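Long-range contact in oxidoreductase, iron/ascorbate family (Shewanella oneidensis, PDB 3ON7), which probably uses iron(II), dioxygen and 2-oxoglutarate to form ethylene and to oxidise L-arginine: residues A168-A173 with H231-P236. Sequence-based numbering, arbitrary orientation.
Sequences AIRAAA and HRVINP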
ATOM      1  N   ALA B 168       1.580  21.520  25.867  1.00 35.43           N
ATOM      2  CA  ALA B 168       1.473  20.722  27.094  1.00 34.17           C
ATOM      3  C   ALA B 168       1.568  19.206  26.829  1.00 32.97           C
ATOM      4  O   ALA B 168       1.920  18.438  27.724  1.00 32.01           O
ATOM      5  CB  ALA B 168       0.201  21.051  27.820  1.00 33.69           C
ATOM      6  N   ILE B 169       1.266  18.783  25.605  1.00 31.41           N
ATOM      7  CA  ILE B 169       1.293  17.365  25.249  1.00 31.11           C
ATOM      8  C   ILE B 169       2.297  17.122  24.115  1.00 29.39           C
ATOM      9  O   ILE B 169       2.208  17.737  23.072  1.00 28.38           O
ATOM     10  CB  ILE B 169      -0.113  16.870  24.819  1.00 30.27           C
ATOM     11  CG1 ILE B 169      -1.094  16.987  25.973  1.00 33.33           C
ATOM     12  CG2 ILE B 169      -0.067  15.434  24.383  1.00 30.53           C
ATOM     13  CD1 ILE B 169      -2.515  16.705  25.562  1.00 40.05           C
ATOM     14  N   ARG B 170       3.242  16.221  24.348  1.00 28.51           N
ATOM     15  CA  ARG B 170       4.304  15.904  23.405  1.00 27.50           C
ATOM     16  C   ARG B 170       3.877  14.757  22.511  1.00 26.22           C
ATOM     17  O   ARG B 170       4.001  14.841  21.291  1.00 26.77           O
ATOM     18  CB  ARG B 170       5.591  15.518  24.161  1.00 28.57           C
ATOM     19  CG  ARG B 170       6.806  15.189  23.272  1.00 26.46           C
ATOM     20  CD  ARG B 170       8.069  14.875  24.084  1.00 28.07           C
ATOM     21  NE  ARG B 170       8.534  16.016  24.874  1.00 31.11           N
ATOM     22  CZ  ARG B 170       9.641  16.732  24.649  1.00 35.51           C
ATOM     23  NH1 ARG B 170      10.470  16.449  23.652  1.00 36.25           N
ATOM     24  NH2 ARG B 170       9.934  17.739  25.451  1.00 33.31           N
ATOM     25  N   ALA B 171       3.416  13.666  23.117  1.00 24.07           N
ATOM     26  CA  ALA B 171       2.814  12.572  22.352  1.00 24.52           C
ATOM     27  C   ALA B 171       1.352  12.317  22.800  1.00 24.47           C
ATOM     28  O   ALA B 171       1.099  12.042  23.968  1.00 22.78           O
ATOM     29  CB  ALA B 171       3.671  11.302  22.468  1.00 22.50           C
ATOM     30  N   ALA B 172       0.407  12.432  21.862  1.00 25.52           N
ATOM     31  CA  ALA B 172      -1.025  12.224  22.131  1.00 26.57           C
ATOM     32  C   ALA B 172      -1.337  10.848  22.714  1.00 26.04           C
ATOM     33  O   ALA B 172      -0.629   9.866  22.437  1.00 23.42           O
ATOM     34  CB  ALA B 172      -1.823  12.390  20.847  1.00 27.90           C
ATOM     35  N   ALA B 173      -2.410  10.797  23.512  1.00 26.07           N
ATOM     36  CA  ALA B 173      -2.949   9.539  24.057  1.00 25.75           C
ATOM     37  C   ALA B 173      -3.188   8.545  22.942  1.00 24.17           C
ATOM     38  O   ALA B 173      -3.850   8.858  21.966  1.00 21.17           O
ATOM     39  CB  ALA B 173      -4.266   9.777  24.815  1.00 24.66           C
ATOM     40  N   HIS B 231      -1.886   5.478  26.799  1.00 19.27           N
ATOM     41  CA  HIS B 231      -0.772   6.220  27.362  1.00 20.55           C
ATOM     42  C   HIS B 231      -0.407   7.435  26.506  1.00 21.03           C
ATOM     43  O   HIS B 231      -0.675   7.444  25.294  1.00 18.84           O
ATOM     44  CB  HIS B 231       0.441   5.314  27.538  1.00 18.54           C
ATOM     45  CG  HIS B 231       0.816   4.543  26.317  1.00 21.10           C
ATOM     46  ND1 HIS B 231       0.086   3.468  25.856  1.00 19.33           N
ATOM     47  CD2 HIS B 231       1.868   4.671  25.479  1.00 23.89           C
ATOM     48  CE1 HIS B 231       0.669   2.982  24.775  1.00 24.38           C
ATOM     49  NE2 HIS B 231       1.748   3.698  24.524  1.00 22.46           N
ATOM     50  N   ARG B 232       0.209   8.436  27.151  1.00 21.03           N
ATOM     51  CA  ARG B 232       0.654   9.676  26.496  1.00 21.63           C
ATOM     52  C   ARG B 232       1.948  10.208  27.101  1.00 20.72           C
ATOM     53  O   ARG B 232       2.407   9.712  28.132  1.00 22.10           O
ATOM     54  CB  ARG B 232      -0.431  10.758  26.623  1.00 22.05           C
ATOM     55  CG  ARG B 232      -0.633  11.257  28.045  1.00 21.99           C
ATOM     56  CD  ARG B 232      -1.710  12.285  28.162  1.00 22.91           C
ATOM     57  NE  ARG B 232      -1.786  12.827  29.513  1.00 22.43           N
ATOM     58  CZ  ARG B 232      -2.520  13.882  29.864  1.00 28.20           C
ATOM     59  NH1 ARG B 232      -3.269  14.520  28.965  1.00 30.82           N
ATOM     60  NH2 ARG B 232      -2.496  14.316  31.118  1.00 29.78           N
ATOM     61  N   VAL B 233       2.539  11.219  26.469  1.00 19.42           N
ATOM     62  CA  VAL B 233       3.673  11.917  27.067  1.00 19.43           C
ATOM     63  C   VAL B 233       3.331  13.399  27.163  1.00 20.52           C
ATOM     64  O   VAL B 233       3.089  14.048  26.143  1.00 18.94           O
ATOM     65  CB  VAL B 233       5.007  11.703  26.277  1.00 18.58           C
ATOM     66  CG1 VAL B 233       6.162  12.477  26.929  1.00 12.62           C
ATOM     67  CG2 VAL B 233       5.340  10.231  26.182  1.00 14.89           C
ATOM     68  N   ILE B 234       3.294  13.936  28.386  1.00 22.33           N
ATOM     69  CA  ILE B 234       3.081  15.382  28.573  1.00 23.19           C
ATOM     70  C   ILE B 234       4.435  16.065  28.770  1.00 23.18           C
ATOM     71  O   ILE B 234       5.428  15.387  29.005  1.00 23.04           O
ATOM     72  CB  ILE B 234       2.098  15.712  29.737  1.00 22.66           C
ATOM     73  CG1 ILE B 234       2.631  15.270  31.109  1.00 27.40           C
ATOM     74  CG2 ILE B 234       0.759  15.094  29.474  1.00 23.51           C
ATOM     75  CD1 ILE B 234       1.874  15.886  32.301  1.00 28.01           C
ATOM     76  N   ASN B 235       4.465  17.383  28.616  1.00 23.93           N
ATOM     77  CA  ASN B 235       5.648  18.219  28.940  1.00 25.86           C
ATOM     78  C   ASN B 235       5.326  18.970  30.219  1.00 26.19           C
ATOM     79  O   ASN B 235       4.716  20.038  30.179  1.00 26.69           O
ATOM     80  CB  ASN B 235       5.979  19.227  27.822  1.00 23.77           C
ATOM     81  CG  ASN B 235       6.516  18.565  26.564  1.00 25.06           C
ATOM     82  OD1 ASN B 235       7.341  17.672  26.638  1.00 24.74           O
ATOM     83  ND2 ASN B 235       6.031  18.992  25.404  1.00 20.20           N
ATOM     84  N   PRO B 236       5.682  18.387  31.370  1.00 29.53           N
ATOM     85  CA  PRO B 236       5.291  19.006  32.619  1.00 31.65           C
ATOM     86  C   PRO B 236       6.083  20.281  32.869  1.00 33.68           C
ATOM     87  O   PRO B 236       7.091  20.510  32.219  1.00 31.25           O
ATOM     88  CB  PRO B 236       5.598  17.930  33.669  1.00 32.37           C
ATOM     89  CG  PRO B 236       6.601  17.061  33.064  1.00 33.03           C
ATOM     90  CD  PRO B 236       6.384  17.110  31.581  1.00 29.28           C
TER
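Arg-170 grips Asn-235 side-on, NE and NH2 both donating to the one oxygen OD1. The NE to OD1 bond, 2.7 Å long, lies in the amide plane on a lone pair of OD1, whereas NH2, 2.9 Å from OD1, reaches it from above that plane; the guanidinium and amide planes stand 86° apart. CG of Arg-170 is anti to the backbone N (chi1 -179°), and the bend at chi3 (-64°) places NE; CB and CD pass CG1 of Val-233. In the backbone, Val-233 O accepts from Arg-170 N at 2.8 Å and from Ala-171 N at 3.1 Å, a classic beta bulge whose two residues share one partner. Ala-171 and Val-233 then meet CB to CB at 4.1 Å, while Ile-169 and Ile-234 occupy the other face. There CG2 of Ile-234 lies over one face of the Arg-232 guanidinium, toward its rim, and NH2 of Arg-232 bonds to Gln-192. On the same strand His-231, with His-174 and Asp-176, probably forms the iron site, vacant here, consistent with the double-stranded beta-helix fold. An alanine in place of Arg-170 would probably leave Asn-235 OD1 without the two donors of this arginine, and the amide held through ND2 by Gly-167 O. Two N-H groups of a buried guanidinium thus converge on one amide oxygen, which its positive charge would probably polarise.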